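Local coordinates for protein formate dehydrogenase subunit beta (Desulfovibrio gigas, PDB 1H0H) that serves as the electron-transfer subunit of a periplasmic formate dehydrogenase, carrying three [4Fe-4S] clusters while the enzyme reversibly oxidises formate to carbon dioxide, at residues R73-P78 and D193-I198. Sequence-based numbering, arbitrary orientation.
Sequences RHCIAP and DDVRVI. With SF4 (iron/sulfur cluster), chain N.
The cluster-binding loop 73-78, part of the ferredoxin-type 4Fe-4S dicluster domain, is held by backbone bonds to segment 193-198, which runs from a loop into the first two residues of strand 197-201 of a mixed sheet. Arg73 O accepts two peptide N-H groups: Arg196 N, 2.9 Å away, sits nearly along the C=O axis (C=O...N 169°), whereas Val197 N, also bonded to this oxygen, lies above the carbonyl plane. Further along, Ile76 N donates to Asp194 O at 3.0 Å with an N-H...O angle of 165°. These bonds flank Cys75, whose CB points away from 193-198 and whose SG binds FE3.

Arg196 can be traced outward from CB, 3.3 Å from His74 O and also against His74 CB. CG, anti to the carbonyl carbon, comes within 3.2 Å of His74 O, and CD continues past the same oxygen. The chain runs extended to NE, and chi4 of -78° turns the guanidinium so that Ile76 CG1 lies over one face. Water 1 and water 2 sit in the guanidinium plane: NE donates to the first, which lies 2.6 Å from Cys75 O and bridges the two, and NH2 to the second, which donates to Ile76 O. NH1 bonds Lys2 O, tying this arginine to strand 2-7.

On the cluster side, Val195 CG1 lies alongside Arg73 CB at 3.6 Å, and the Cys75 SG-FE3 bond measures 2.3 Å.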
loop_
_atom_site.group_PDB
_atom_site.type_symbol
_atom_site.label_atom_id
_atom_site.label_comp_id
_atom_site.label_asym_id
_atom_site.label_seq_id
_atom_site.Cartn_x
_atom_site.Cartn_y
_atom_site.Cartn_z
ATOM N N ARG B 73 -11.045 -8.231 -34.165
ATOM C CA ARG B 73 -11.175 -6.861 -34.679
ATOM C C ARG B 73 -12.594 -6.502 -35.101
ATOM O O ARG B 73 -12.846 -5.381 -35.472
ATOM C CB ARG B 73 -10.290 -6.676 -35.902
ATOM C CG ARG B 73 -8.843 -7.051 -35.667
ATOM C CD ARG B 73 -8.089 -6.180 -34.636
ATOM N NE ARG B 73 -6.655 -6.402 -34.790
ATOM C CZ ARG B 73 -5.996 -7.421 -34.250
ATOM N NH1 ARG B 73 -6.643 -8.334 -33.502
ATOM N NH2 ARG B 73 -4.698 -7.528 -34.461
ATOM N N HIS B 74 -13.479 -7.489 -35.091
ATOM C CA HIS B 74 -14.839 -7.318 -35.580
ATOM C C HIS B 74 -14.838 -6.646 -36.948
ATOM O O HIS B 74 -15.422 -5.573 -37.158
ATOM C CB HIS B 74 -15.714 -6.638 -34.529
ATOM C CG HIS B 74 -15.940 -7.508 -33.345
ATOM N ND1 HIS B 74 -16.950 -8.442 -33.294
ATOM C CD2 HIS B 74 -15.217 -7.668 -32.206
ATOM C CE1 HIS B 74 -16.874 -9.110 -32.159
ATOM N NE2 HIS B 74 -15.842 -8.645 -31.469
ATOM N N CYS B 75 -14.116 -7.301 -37.854
ATOM C CA CYS B 75 -13.988 -6.877 -39.250
ATOM C C CYS B 75 -15.305 -6.443 -39.858
ATOM O O CYS B 75 -16.340 -7.106 -39.695
ATOM C CB CYS B 75 -13.406 -8.021 -40.075
ATOM S SG CYS B 75 -11.723 -8.448 -39.602
ATOM N N ILE B 76 -15.273 -5.320 -40.572
ATOM C CA ILE B 76 -16.476 -4.804 -41.192
ATOM C C ILE B 76 -17.055 -5.815 -42.185
ATOM O O ILE B 76 -18.274 -6.003 -42.278
ATOM C CB ILE B 76 -16.152 -3.460 -41.857
ATOM C CG1 ILE B 76 -15.893 -2.422 -40.748
ATOM C CG2 ILE B 76 -17.289 -3.007 -42.785
ATOM C CD1 ILE B 76 -15.247 -1.169 -41.267
ATOM N N ALA B 77 -16.164 -6.477 -42.910
ATOM C CA ALA B 77 -16.535 -7.503 -43.877
ATOM C C ALA B 77 -15.752 -8.736 -43.467
ATOM O O ALA B 77 -14.709 -9.024 -44.029
ATOM C CB ALA B 77 -16.124 -7.070 -45.272
ATOM N N PRO B 78 -16.278 -9.468 -42.495
ATOM C CA PRO B 78 -15.530 -10.554 -41.841
ATOM C C PRO B 78 -15.226 -11.774 -42.692
ATOM O O PRO B 78 -16.139 -12.493 -43.085
ATOM C CB PRO B 78 -16.432 -10.930 -40.653
ATOM C CG PRO B 78 -17.805 -10.500 -41.058
ATOM C CD PRO B 78 -17.634 -9.283 -41.920
ATOM N N ASP B 193 -9.584 1.323 -41.945
ATOM C CA ASP B 193 -10.744 1.270 -42.825
ATOM C C ASP B 193 -11.452 -0.090 -42.849
ATOM O O ASP B 193 -12.566 -0.202 -43.386
ATOM C CB ASP B 193 -10.320 1.603 -44.250
ATOM C CG ASP B 193 -9.769 3.010 -44.385
ATOM O OD1 ASP B 193 -10.191 3.906 -43.622
ATOM O OD2 ASP B 193 -8.902 3.312 -45.242
ATOM N N ASP B 194 -10.820 -1.118 -42.288
ATOM C CA ASP B 194 -11.359 -2.479 -42.429
ATOM C C ASP B 194 -11.926 -3.150 -41.181
ATOM O O ASP B 194 -12.615 -4.191 -41.278
ATOM C CB ASP B 194 -10.290 -3.398 -43.029
ATOM C CG ASP B 194 -9.632 -2.814 -44.272
ATOM O OD1 ASP B 194 -10.337 -2.614 -45.262
ATOM O OD2 ASP B 194 -8.406 -2.549 -44.359
ATOM N N VAL B 195 -11.656 -2.576 -40.012
ATOM C CA VAL B 195 -12.047 -3.231 -38.766
ATOM C C VAL B 195 -12.841 -2.321 -37.838
ATOM O O VAL B 195 -12.849 -1.114 -38.011
ATOM C CB VAL B 195 -10.799 -3.733 -38.001
ATOM C CG1 VAL B 195 -9.961 -4.639 -38.910
ATOM C CG2 VAL B 195 -9.955 -2.568 -37.520
ATOM N N ARG B 196 -13.502 -2.909 -36.845
ATOM C CA ARG B 196 -14.226 -2.105 -35.864
ATOM C C ARG B 196 -13.407 -1.850 -34.595
ATOM O O ARG B 196 -13.633 -0.872 -33.887
ATOM C CB ARG B 196 -15.572 -2.742 -35.519
ATOM C CG ARG B 196 -16.578 -2.667 -36.670
ATOM C CD ARG B 196 -17.843 -3.469 -36.396
ATOM N NE ARG B 196 -18.723 -3.400 -37.541
ATOM C CZ ARG B 196 -19.481 -2.349 -37.813
ATOM N NH1 ARG B 196 -19.454 -1.317 -36.987
ATOM N NH2 ARG B 196 -20.259 -2.317 -38.903
ATOM N N VAL B 197 -12.457 -2.726 -34.309
ATOM C CA VAL B 197 -11.561 -2.513 -33.188
ATOM C C VAL B 197 -10.293 -1.873 -33.746
ATOM O O VAL B 197 -9.447 -2.558 -34.349
ATOM C CB VAL B 197 -11.236 -3.836 -32.449
ATOM C CG1 VAL B 197 -10.294 -3.579 -31.270
ATOM C CG2 VAL B 197 -12.504 -4.490 -31.922
ATOM N N ILE B 198 -10.149 -0.562 -33.545
ATOM C CA ILE B 198 -9.032 0.167 -34.132
ATOM C C ILE B 198 -7.875 0.433 -33.146
ATOM O O ILE B 198 -8.045 1.209 -32.200
ATOM C CB ILE B 198 -9.496 1.513 -34.731
ATOM C CG1 ILE B 198 -10.653 1.325 -35.723
ATOM C CG2 ILE B 198 -8.287 2.223 -35.410
ATOM C CD1 ILE B 198 -11.343 2.652 -36.150
HETATM FE FE1 SF4 N . -10.619 -12.625 -37.492
HETATM FE FE2 SF4 N . -12.381 -11.443 -35.729
HETATM FE FE3 SF4 N . -11.988 -10.390 -38.365
HETATM FE FE4 SF4 N . -13.267 -12.817 -38.024
HETATM S S1 SF4 N . -14.061 -10.690 -37.345
HETATM S S2 SF4 N . -11.698 -12.428 -39.502
HETATM S S3 SF4 N . -12.119 -13.673 -36.143
HETATM S S4 SF4 N . -10.427 -10.478 -36.571
HETATM O O HOH W 1 -18.443 -6.070 -38.506
HETATM O O HOH W 2 -20.198 -4.318 -40.991
HETATM O O HOH W 3 -13.303 -5.947 -43.290
#